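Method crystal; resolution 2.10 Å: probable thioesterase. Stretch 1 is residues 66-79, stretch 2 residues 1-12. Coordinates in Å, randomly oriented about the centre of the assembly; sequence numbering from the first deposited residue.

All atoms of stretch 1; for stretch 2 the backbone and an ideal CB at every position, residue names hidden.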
ATOM      1  N   PRO A  66     -13.230  14.422   2.509  1.00 20.06           N
ATOM      2  CA  PRO A  66     -12.230  13.464   2.977  1.00 20.57           C
ATOM      3  C   PRO A  66     -12.557  12.642   4.207  1.00 21.79           C
ATOM      4  O   PRO A  66     -13.420  12.996   5.010  1.00 22.12           O
ATOM      5  CB  PRO A  66     -11.007  14.342   3.199  1.00 21.27           C
ATOM      6  CG  PRO A  66     -11.630  15.591   3.764  1.00 22.65           C
ATOM      7  CD  PRO A  66     -12.859  15.801   2.882  1.00 19.13           C
ATOM      8  N   ALA A  67     -11.846  11.525   4.325  1.00 20.09           N
ATOM      9  CA  ALA A  67     -11.961  10.633   5.462  1.00 19.87           C
ATOM     10  C   ALA A  67     -10.649  10.888   6.199  1.00 19.37           C
ATOM     11  O   ALA A  67      -9.652  11.257   5.578  1.00 16.94           O
ATOM     12  CB  ALA A  67     -12.041   9.181   4.997  1.00 18.21           C
ATOM     13  N   ARG A  68     -10.641  10.713   7.512  1.00 20.81           N
ATOM     14  CA  ARG A  68      -9.424  10.956   8.281  1.00 20.85           C
ATOM     15  C   ARG A  68      -9.119   9.867   9.299  1.00 20.97           C
ATOM     16  O   ARG A  68     -10.012   9.113   9.711  1.00 18.69           O
ATOM     17  CB  ARG A  68      -9.525  12.290   9.025  1.00 23.72           C
ATOM     18  CG  ARG A  68      -9.611  13.512   8.141  1.00 26.36           C
ATOM     19  CD  ARG A  68      -9.314  14.775   8.938  1.00 31.95           C
ATOM     20  NE  ARG A  68      -9.297  15.961   8.085  1.00 36.77           N
ATOM     21  CZ  ARG A  68     -10.384  16.529   7.570  1.00 37.76           C
ATOM     22  NH1 ARG A  68     -11.586  16.027   7.824  1.00 40.26           N
ATOM     23  NH2 ARG A  68     -10.270  17.593   6.789  1.00 39.15           N
ATOM     24  N   PHE A  69      -7.852   9.791   9.702  1.00 19.05           N
ATOM     25  CA  PHE A  69      -7.449   8.828  10.711  1.00 18.16           C
ATOM     26  C   PHE A  69      -8.189   9.226  11.980  1.00 18.85           C
ATOM     27  O   PHE A  69      -8.219  10.402  12.349  1.00 17.81           O
ATOM     28  CB  PHE A  69      -5.948   8.887  10.966  1.00 17.93           C
ATOM     29  CG  PHE A  69      -5.508   8.038  12.124  1.00 19.22           C
ATOM     30  CD1 PHE A  69      -5.002   8.621  13.282  1.00 17.79           C
ATOM     31  CD2 PHE A  69      -5.632   6.647  12.067  1.00 17.62           C
ATOM     32  CE1 PHE A  69      -4.623   7.832  14.372  1.00 20.74           C
ATOM     33  CE2 PHE A  69      -5.262   5.849  13.147  1.00 18.29           C
ATOM     34  CZ  PHE A  69      -4.756   6.440  14.304  1.00 19.01           C
ATOM     35  N   GLY A  70      -8.782   8.245  12.645  1.00 19.34           N
ATOM     36  CA  GLY A  70      -9.540   8.524  13.846  1.00 20.33           C
ATOM     37  C   GLY A  70     -11.010   8.284  13.562  1.00 21.83           C
ATOM     38  O   GLY A  70     -11.811   8.137  14.485  1.00 24.27           O
ATOM     39  N   GLU A  71     -11.367   8.231  12.281  1.00 21.76           N
ATOM     40  CA  GLU A  71     -12.757   8.017  11.879  1.00 20.91           C
ATOM     41  C   GLU A  71     -13.018   6.608  11.369  1.00 21.45           C
ATOM     42  O   GLU A  71     -12.089   5.846  11.094  1.00 22.87           O
ATOM     43  CB  GLU A  71     -13.150   8.998  10.772  1.00 21.12           C
ATOM     44  CG  GLU A  71     -13.010  10.470  11.125  1.00 22.76           C
ATOM     45  CD  GLU A  71     -13.170  11.375   9.910  1.00 22.68           C
ATOM     46  OE1 GLU A  71     -13.245  12.608  10.085  1.00 23.31           O
ATOM     47  OE2 GLU A  71     -13.214  10.856   8.775  1.00 22.51           O
ATOM     48  N   VAL A  72     -14.301   6.279  11.249  1.00 19.76           N
ATOM     49  CA  VAL A  72     -14.752   4.994  10.733  1.00 18.91           C
ATOM     50  C   VAL A  72     -15.666   5.346   9.567  1.00 18.49           C
ATOM     51  O   VAL A  72     -16.492   6.251   9.679  1.00 18.61           O
ATOM     52  CB  VAL A  72     -15.542   4.203  11.795  1.00 20.36           C
ATOM     53  CG1 VAL A  72     -16.164   2.974  11.167  1.00 20.62           C
ATOM     54  CG2 VAL A  72     -14.610   3.788  12.942  1.00 16.68           C
ATOM     55  N   VAL A  73     -15.506   4.668   8.437  1.00 17.58           N
ATOM     56  CA  VAL A  73     -16.343   4.963   7.279  1.00 17.10           C
ATOM     57  C   VAL A  73     -17.247   3.800   6.941  1.00 19.17           C
ATOM     58  O   VAL A  73     -16.934   2.643   7.225  1.00 20.01           O
ATOM     59  CB  VAL A  73     -15.515   5.279   6.007  1.00 15.17           C
ATOM     60  CG1 VAL A  73     -14.725   6.545   6.194  1.00 14.25           C
ATOM     61  CG2 VAL A  73     -14.606   4.099   5.676  1.00 15.58           C
ATOM     62  N   GLU A  74     -18.377   4.128   6.329  1.00 21.42           N
ATOM     63  CA  GLU A  74     -19.343   3.125   5.917  1.00 22.99           C
ATOM     64  C   GLU A  74     -19.398   3.103   4.405  1.00 22.00           C
ATOM     65  O   GLU A  74     -19.523   4.149   3.759  1.00 21.09           O
ATOM     66  CB  GLU A  74     -20.725   3.442   6.492  1.00 25.74           C
ATOM     67  CG  GLU A  74     -20.830   3.186   7.984  1.00 31.17           C
ATOM     68  CD  GLU A  74     -22.238   3.376   8.516  1.00 35.58           C
ATOM     69  OE1 GLU A  74     -22.487   2.981   9.675  1.00 37.71           O
ATOM     70  OE2 GLU A  74     -23.093   3.923   7.783  1.00 38.52           O
ATOM     71  N   VAL A  75     -19.277   1.907   3.846  1.00 20.76           N
ATOM     72  CA  VAL A  75     -19.315   1.737   2.409  1.00 20.47           C
ATOM     73  C   VAL A  75     -20.537   0.930   2.035  1.00 21.78           C
ATOM     74  O   VAL A  75     -20.674  -0.234   2.414  1.00 20.46           O
ATOM     75  CB  VAL A  75     -18.070   1.017   1.891  1.00 20.74           C
ATOM     76  CG1 VAL A  75     -18.110   0.964   0.371  1.00 15.69           C
ATOM     77  CG2 VAL A  75     -16.817   1.743   2.377  1.00 19.67           C
ATOM     78  N   ARG A  76     -21.432   1.573   1.299  1.00 22.01           N
ATOM     79  CA  ARG A  76     -22.664   0.945   0.860  1.00 23.23           C
ATOM     80  C   ARG A  76     -22.461   0.431  -0.552  1.00 21.52           C
ATOM     81  O   ARG A  76     -22.080   1.185  -1.445  1.00 21.15           O
ATOM     82  CB  ARG A  76     -23.797   1.973   0.899  1.00 24.90           C
ATOM     83  CG  ARG A  76     -24.035   2.536   2.298  1.00 32.72           C
ATOM     84  CD  ARG A  76     -24.831   3.838   2.277  1.00 36.99           C
ATOM     85  NE  ARG A  76     -26.142   3.682   1.654  1.00 42.99           N
ATOM     86  CZ  ARG A  76     -27.056   4.651   1.589  1.00 45.98           C
ATOM     87  NH1 ARG A  76     -28.228   4.429   1.004  1.00 46.09           N
ATOM     88  NH2 ARG A  76     -26.799   5.843   2.112  1.00 45.81           N
ATOM     89  N   THR A  77     -22.705  -0.855  -0.765  1.00 20.50           N
ATOM     90  CA  THR A  77     -22.527  -1.398  -2.098  1.00 19.86           C
ATOM     91  C   THR A  77     -23.696  -2.225  -2.594  1.00 21.03           C
ATOM     92  O   THR A  77     -24.367  -2.927  -1.834  1.00 20.98           O
ATOM     93  CB  THR A  77     -21.223  -2.246  -2.212  1.00 19.58           C
ATOM     94  OG1 THR A  77     -21.495  -3.467  -2.907  1.00 19.74           O
ATOM     95  CG2 THR A  77     -20.649  -2.549  -0.861  1.00 15.39           C
ATOM     96  N   ARG A  78     -23.951  -2.112  -3.885  1.00 20.46           N
ATOM     97  CA  ARG A  78     -25.017  -2.880  -4.481  1.00 24.25           C
ATOM     98  C   ARG A  78     -24.583  -3.291  -5.867  1.00 22.67           C
ATOM     99  O   ARG A  78     -23.681  -2.688  -6.454  1.00 22.48           O
ATOM    100  CB  ARG A  78     -26.306  -2.055  -4.541  1.00 27.74           C
ATOM    101  CG  ARG A  78     -26.330  -0.976  -5.601  1.00 31.17           C
ATOM    102  CD  ARG A  78     -27.714  -0.347  -5.662  1.00 37.13           C
ATOM    103  NE  ARG A  78     -27.987   0.221  -6.979  1.00 40.17           N
ATOM    104  CZ  ARG A  78     -27.395   1.306  -7.458  1.00 41.12           C
ATOM    105  NH1 ARG A  78     -26.497   1.953  -6.725  1.00 42.80           N
ATOM    106  NH2 ARG A  78     -27.691   1.733  -8.678  1.00 41.97           N
ATOM    107  N   LEU A  79     -25.204  -4.343  -6.377  1.00 24.30           N
ATOM    108  CA  LEU A  79     -24.904  -4.827  -7.709  1.00 24.64           C
ATOM    109  C   LEU A  79     -25.836  -4.042  -8.619  1.00 24.96           C
ATOM    110  O   LEU A  79     -27.033  -4.332  -8.692  1.00 24.32           O
ATOM    111  CB  LEU A  79     -25.192  -6.327  -7.798  1.00 24.56           C
ATOM    112  CG  LEU A  79     -24.939  -7.034  -9.128  1.00 26.06           C
ATOM    113  CD1 LEU A  79     -23.490  -6.846  -9.545  1.00 26.59           C
ATOM    114  CD2 LEU A  79     -25.269  -8.520  -8.982  1.00 27.37           C
ATOM    115  N   UNK A   1     -28.068   0.792  -1.652  1.00 51.71           N
ATOM    116  CA  UNK A   1     -27.994   0.556  -0.182  1.00 50.65           C
ATOM    117  C   UNK A   1     -28.378  -0.878   0.188  1.00 48.89           C
ATOM    118  O   UNK A   1     -29.304  -1.106   0.967  1.00 49.98           O
ATOM    119  CB  UNK A   1     -28.911   1.531   0.559  1.00 50.65           C
ATOM    120  N   UNK A   2     -27.667  -1.848  -0.380  1.00 45.64           N
ATOM    121  CA  UNK A   2     -27.941  -3.250  -0.087  1.00 41.65           C
ATOM    122  C   UNK A   2     -27.128  -3.685   1.128  1.00 38.09           C
ATOM    123  O   UNK A   2     -27.697  -4.010   2.170  1.00 37.85           O
ATOM    124  CB  UNK A   2     -27.622  -4.133  -1.295  1.00 41.65           C
ATOM    125  N   UNK A   3     -25.803  -3.687   1.005  1.00 32.90           N
ATOM    126  CA  UNK A   3     -24.957  -4.080   2.130  1.00 28.44           C
ATOM    127  C   UNK A   3     -24.092  -2.908   2.575  1.00 25.66           C
ATOM    128  O   UNK A   3     -23.755  -2.035   1.777  1.00 23.32           O
ATOM    129  CB  UNK A   3     -24.080  -5.276   1.755  1.00 28.44           C
ATOM    130  N   UNK A   4     -23.734  -2.888   3.852  1.00 23.90           N
ATOM    131  CA  UNK A   4     -22.900  -1.820   4.382  1.00 23.43           C
ATOM    132  C   UNK A   4     -21.662  -2.391   5.066  1.00 22.25           C
ATOM    133  O   UNK A   4     -21.754  -3.296   5.894  1.00 22.29           O
ATOM    134  CB  UNK A   4     -23.697  -0.955   5.361  1.00 23.43           C
ATOM    135  N   UNK A   5     -20.504  -1.853   4.713  1.00 21.58           N
ATOM    136  CA  UNK A   5     -19.247  -2.311   5.283  1.00 19.79           C
ATOM    137  C   UNK A   5     -18.583  -1.194   6.065  1.00 20.00           C
ATOM    138  O   UNK A   5     -18.268  -0.143   5.508  1.00 19.33           O
ATOM    139  CB  UNK A   5     -18.311  -2.824   4.187  1.00 19.79           C
ATOM    140  N   UNK A   6     -18.370  -1.417   7.356  1.00 19.63           N
ATOM    141  CA  UNK A   6     -17.719  -0.414   8.187  1.00 22.41           C
ATOM    142  C   UNK A   6     -16.200  -0.598   8.109  1.00 21.77           C
ATOM    143  O   UNK A   6     -15.690  -1.710   8.240  1.00 21.85           O
ATOM    144  CB  UNK A   6     -18.206  -0.508   9.634  1.00 22.41           C
ATOM    145  N   UNK A   7     -15.481   0.496   7.884  1.00 19.89           N
ATOM    146  CA  UNK A   7     -14.029   0.430   7.777  1.00 17.63           C
ATOM    147  C   UNK A   7     -13.360   1.498   8.628  1.00 16.13           C
ATOM    148  O   UNK A   7     -13.573   2.695   8.423  1.00 15.58           O
ATOM    149  CB  UNK A   7     -13.597   0.578   6.317  1.00 17.63           C
ATOM    150  N   UNK A   8     -12.559   1.063   9.594  1.00 16.96           N
ATOM    151  CA  UNK A   8     -11.836   1.994  10.451  1.00 18.28           C
ATOM    152  C   UNK A   8     -10.577   2.443   9.704  1.00 17.65           C
ATOM    153  O   UNK A   8      -9.740   1.618   9.337  1.00 16.81           O
ATOM    154  CB  UNK A   8     -11.487   1.355  11.797  1.00 18.28           C
ATOM    155  N   UNK A   9     -10.454   3.748   9.472  1.00 16.40           N
ATOM    156  CA  UNK A   9      -9.291   4.271   8.763  1.00 17.44           C
ATOM    157  C   UNK A   9      -7.997   3.909   9.471  1.00 16.84           C
ATOM    158  O   UNK A   9      -7.893   4.002  10.693  1.00 17.34           O
ATOM    159  CB  UNK A   9      -9.397   5.790   8.616  1.00 17.44           C
ATOM    160  N   UNK A  10      -7.012   3.485   8.694  1.00 18.48           N
ATOM    161  CA  UNK A  10      -5.714   3.130   9.242  1.00 19.17           C
ATOM    162  C   UNK A  10      -4.728   4.283   9.014  1.00 19.90           C
ATOM    163  O   UNK A  10      -4.769   4.960   7.984  1.00 18.84           O
ATOM    164  CB  UNK A  10      -5.196   1.837   8.610  1.00 19.17           C
ATOM    165  N   UNK A  11      -3.867   4.514  10.001  1.00 19.50           N
ATOM    166  CA  UNK A  11      -2.878   5.586   9.952  1.00 19.00           C
ATOM    167  C   UNK A  11      -2.078   5.548   8.650  1.00 18.56           C
ATOM    168  O   UNK A  11      -1.888   6.573   7.994  1.00 17.22           O
ATOM    169  CB  UNK A  11      -1.933   5.488  11.151  1.00 19.00           C
ATOM    170  N   UNK A  12      -1.615   4.356   8.284  1.00 16.63           N
ATOM    171  CA  UNK A  12      -0.834   4.163   7.064  1.00 15.65           C
ATOM    172  C   UNK A  12      -1.538   4.654   5.801  1.00 15.49           C
ATOM    173  O   UNK A  12      -0.885   4.955   4.807  1.00 16.39           O
ATOM    174  CB  UNK A  12      -0.493   2.680   6.906  1.00 15.65           C
TER

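Residues 3 to 8 of stretch 2 run antiparallel to the strand 72-79; as in any extended strand, the CB atoms alternate between the two faces of the sheet: positions 3, 5 and 7 share one with Val73, Val75 and Thr77, positions 4, 6 and 8 the other with Val72, Glu74 and Arg76.

Position 1 begins the chain, its ideal CB only 3.0 Å from Arg76 NH1. A flexible side chain able to lie along the guanidinium would suit, as would an acid. It is Met1, whose CE sits over one face of that group, 3.0 Å from Arg76 NE, a very tight approach.

At position 2 the ideal CB points toward stretch 1, 3.5 Å from Thr77 O and 4.1 Å from Arg78 CB; a polar or long side chain that can turn outward would fit. Glu2 packs its CG 3.6 Å from Arg78 CB, and its end then leads away.

Position 3 pairs with Thr77, and its ideal CB lies 4.3 Å from Thr77 O. Many small or medium residues would do. Ser3 places OG 3.7 Å from Thr77 CG2, while the backbone carries the pairing: Ser3 N donates to Thr77 O at 3.3 Å. In return, Thr77 N donates to Ser3 O at 3.0 Å.

Position 4 has extended angles (-125/131) and faces the aliphatic parts of Arg76 and Glu74. A beta-branched or other apolar residue suits both backbone and neighbours. Val4 answers, with CG2 3.9 Å from Arg76 CG and CG1 3.9 Å from Glu74 CB.

Position 5 is opposite Val75, its ideal CB is 3.9 Å from Val75 O, and its angles (-117/120) are those of a strand; beta-branched residues such as valine, isoleucine or threonine suit it. It is Thr5; its CB lies 4.4 Å from Val75 CB, and its OG1 is hydrogen-bonded elsewhere in the structure. Thr5 N to Val75 O and Val75 N to Thr5 O are both 2.8 Å.

Position 6 looks onto Val72 and Glu74, so a long side chain with an aliphatic stem is favoured, and a basic end would complement the acid. Arg6 packs CG 4.0 Å from Glu74 CG, and Val72 CG1 lies at the edge of its guanidinium, 4.1 Å from Arg6 NE.

At position 7 the ideal CB is 3.7 Å from Val73 CG2 and 5.2 Å from Val75 CG2, calling for a branched apolar residue. Ile7 reaches Val75 CG2 with CD1 at 4.2 Å; its N donates to Val73 O at 2.7 Å.

Position 8 meets Val72 but is otherwise open, so many residues fit. Lys8 sets CB 4.2 Å from Val72 CG2 and extends fully.

Position 9 points into the turn formed by residues 68-71, among Ala67, Phe69 and Val73; a compact apolar side chain is wanted. Val9 brings CG2 to 4.3 Å from Ala67 CB, and its N donates to Glu71 O (3.1 Å). One water bridges Val9 O, Gly70 N and Glu71 O.

At position 10 CA-to-CB points away, so stretch 1 sets no preference; it is Arg10, whose NH1 is hydrogen-bonded elsewhere in the structure.

Position 11 has its ideal CB 3.9 Å from Phe69 CE2; an aromatic or large apolar residue suits. Tyr11 turns its ring edge toward the Phe69 face, planes at 89°.

At position 12 CA-to-CB points away and nothing of stretch 1 lies within 5.5 Å of the ideal CB, so stretch 1 sets no preference; the residue is Ala12, which makes no contact.

Stretch 2 (1-12) MESVTRIKVRYA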
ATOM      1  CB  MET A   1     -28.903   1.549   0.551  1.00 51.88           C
ATOM      2  CG  MET A   1     -29.003   1.309   2.051  1.00 53.23           C
ATOM      3  SD  MET A   1     -27.398   1.072   2.828  1.00 53.12           S
ATOM      4  CE  MET A   1     -27.394   2.412   4.033  1.00 53.98           C
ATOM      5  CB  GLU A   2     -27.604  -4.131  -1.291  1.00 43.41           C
ATOM      6  CG  GLU A   2     -28.570  -3.994  -2.456  1.00 44.11           C
ATOM      7  CD  GLU A   2     -29.927  -4.609  -2.169  1.00 46.10           C
ATOM      8  OE1 GLU A   2     -29.988  -5.839  -1.952  1.00 47.99           O
ATOM      9  OE2 GLU A   2     -30.932  -3.869  -2.160  1.00 45.83           O
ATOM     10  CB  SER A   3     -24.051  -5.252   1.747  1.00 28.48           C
ATOM     11  OG  SER A   3     -22.956  -4.818   0.953  1.00 30.82           O
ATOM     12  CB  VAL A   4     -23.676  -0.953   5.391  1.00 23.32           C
ATOM     13  CG1 VAL A   4     -22.793   0.187   5.882  1.00 23.29           C
ATOM     14  CG2 VAL A   4     -24.937  -0.407   4.738  1.00 21.23           C
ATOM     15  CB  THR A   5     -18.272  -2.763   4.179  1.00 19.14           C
ATOM     16  OG1 THR A   5     -18.920  -3.721   3.333  1.00 19.20           O
ATOM     17  CG2 THR A   5     -17.022  -3.391   4.792  1.00 15.95           C
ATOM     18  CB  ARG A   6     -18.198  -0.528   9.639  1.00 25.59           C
ATOM     19  CG  ARG A   6     -19.658  -0.133   9.830  1.00 33.62           C
ATOM     20  CD  ARG A   6     -20.094  -0.259  11.283  1.00 39.68           C
ATOM     21  NE  ARG A   6     -19.278   0.575  12.161  1.00 47.31           N
ATOM     22  CZ  ARG A   6     -19.491   0.724  13.466  1.00 50.44           C
ATOM     23  NH1 ARG A   6     -18.690   1.506  14.181  1.00 52.32           N
ATOM     24  NH2 ARG A   6     -20.502   0.093  14.059  1.00 51.89           N
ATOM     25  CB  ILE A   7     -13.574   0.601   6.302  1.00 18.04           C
ATOM     26  CG1 ILE A   7     -14.062  -0.584   5.464  1.00 16.28           C
ATOM     27  CG2 ILE A   7     -12.060   0.711   6.223  1.00 15.78           C
ATOM     28  CD1 ILE A   7     -13.681  -0.501   3.988  1.00 14.72           C
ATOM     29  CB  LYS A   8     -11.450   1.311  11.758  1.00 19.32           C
ATOM     30  CG  LYS A   8     -10.728   2.206  12.753  1.00 22.25           C
ATOM     31  CD  LYS A   8     -10.503   1.465  14.064  1.00 25.82           C
ATOM     32  CE  LYS A   8      -9.679   2.270  15.045  1.00 27.91           C
ATOM     33  NZ  LYS A   8      -9.632   1.615  16.394  1.00 32.92           N
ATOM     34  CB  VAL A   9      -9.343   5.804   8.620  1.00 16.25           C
ATOM     35  CG1 VAL A   9      -8.038   6.309   7.980  1.00 12.66           C
ATOM     36  CG2 VAL A   9     -10.538   6.201   7.766  1.00 17.01           C
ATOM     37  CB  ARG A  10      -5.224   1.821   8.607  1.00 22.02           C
ATOM     38  CG  ARG A  10      -5.560   0.599   9.477  1.00 25.71           C
ATOM     39  CD  ARG A  10      -6.342  -0.521   8.778  1.00 25.11           C
ATOM     40  NE  ARG A  10      -5.571  -1.208   7.755  1.00 23.05           N
ATOM     41  CZ  ARG A  10      -5.727  -2.488   7.423  1.00 20.79           C
ATOM     42  NH1 ARG A  10      -4.977  -3.020   6.467  1.00 13.06           N
ATOM     43  NH2 ARG A  10      -6.611  -3.248   8.055  1.00 22.23           N
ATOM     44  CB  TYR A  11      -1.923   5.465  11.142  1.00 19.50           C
ATOM     45  CG  TYR A  11      -1.138   6.723  11.428  1.00 22.43           C
ATOM     46  CD1 TYR A  11      -1.723   7.784  12.121  1.00 23.96           C
ATOM     47  CD2 TYR A  11       0.175   6.870  10.977  1.00 23.68           C
ATOM     48  CE1 TYR A  11      -1.025   8.962  12.356  1.00 26.35           C
ATOM     49  CE2 TYR A  11       0.886   8.050  11.206  1.00 26.98           C
ATOM     50  CZ  TYR A  11       0.277   9.091  11.894  1.00 28.14           C
ATOM     51  OH  TYR A  11       0.960  10.268  12.104  1.00 31.22           O
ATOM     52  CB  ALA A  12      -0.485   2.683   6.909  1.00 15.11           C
TER
HETATM   53  O   HOH W   1      -9.527   5.621  12.132  1.00 17.47           O
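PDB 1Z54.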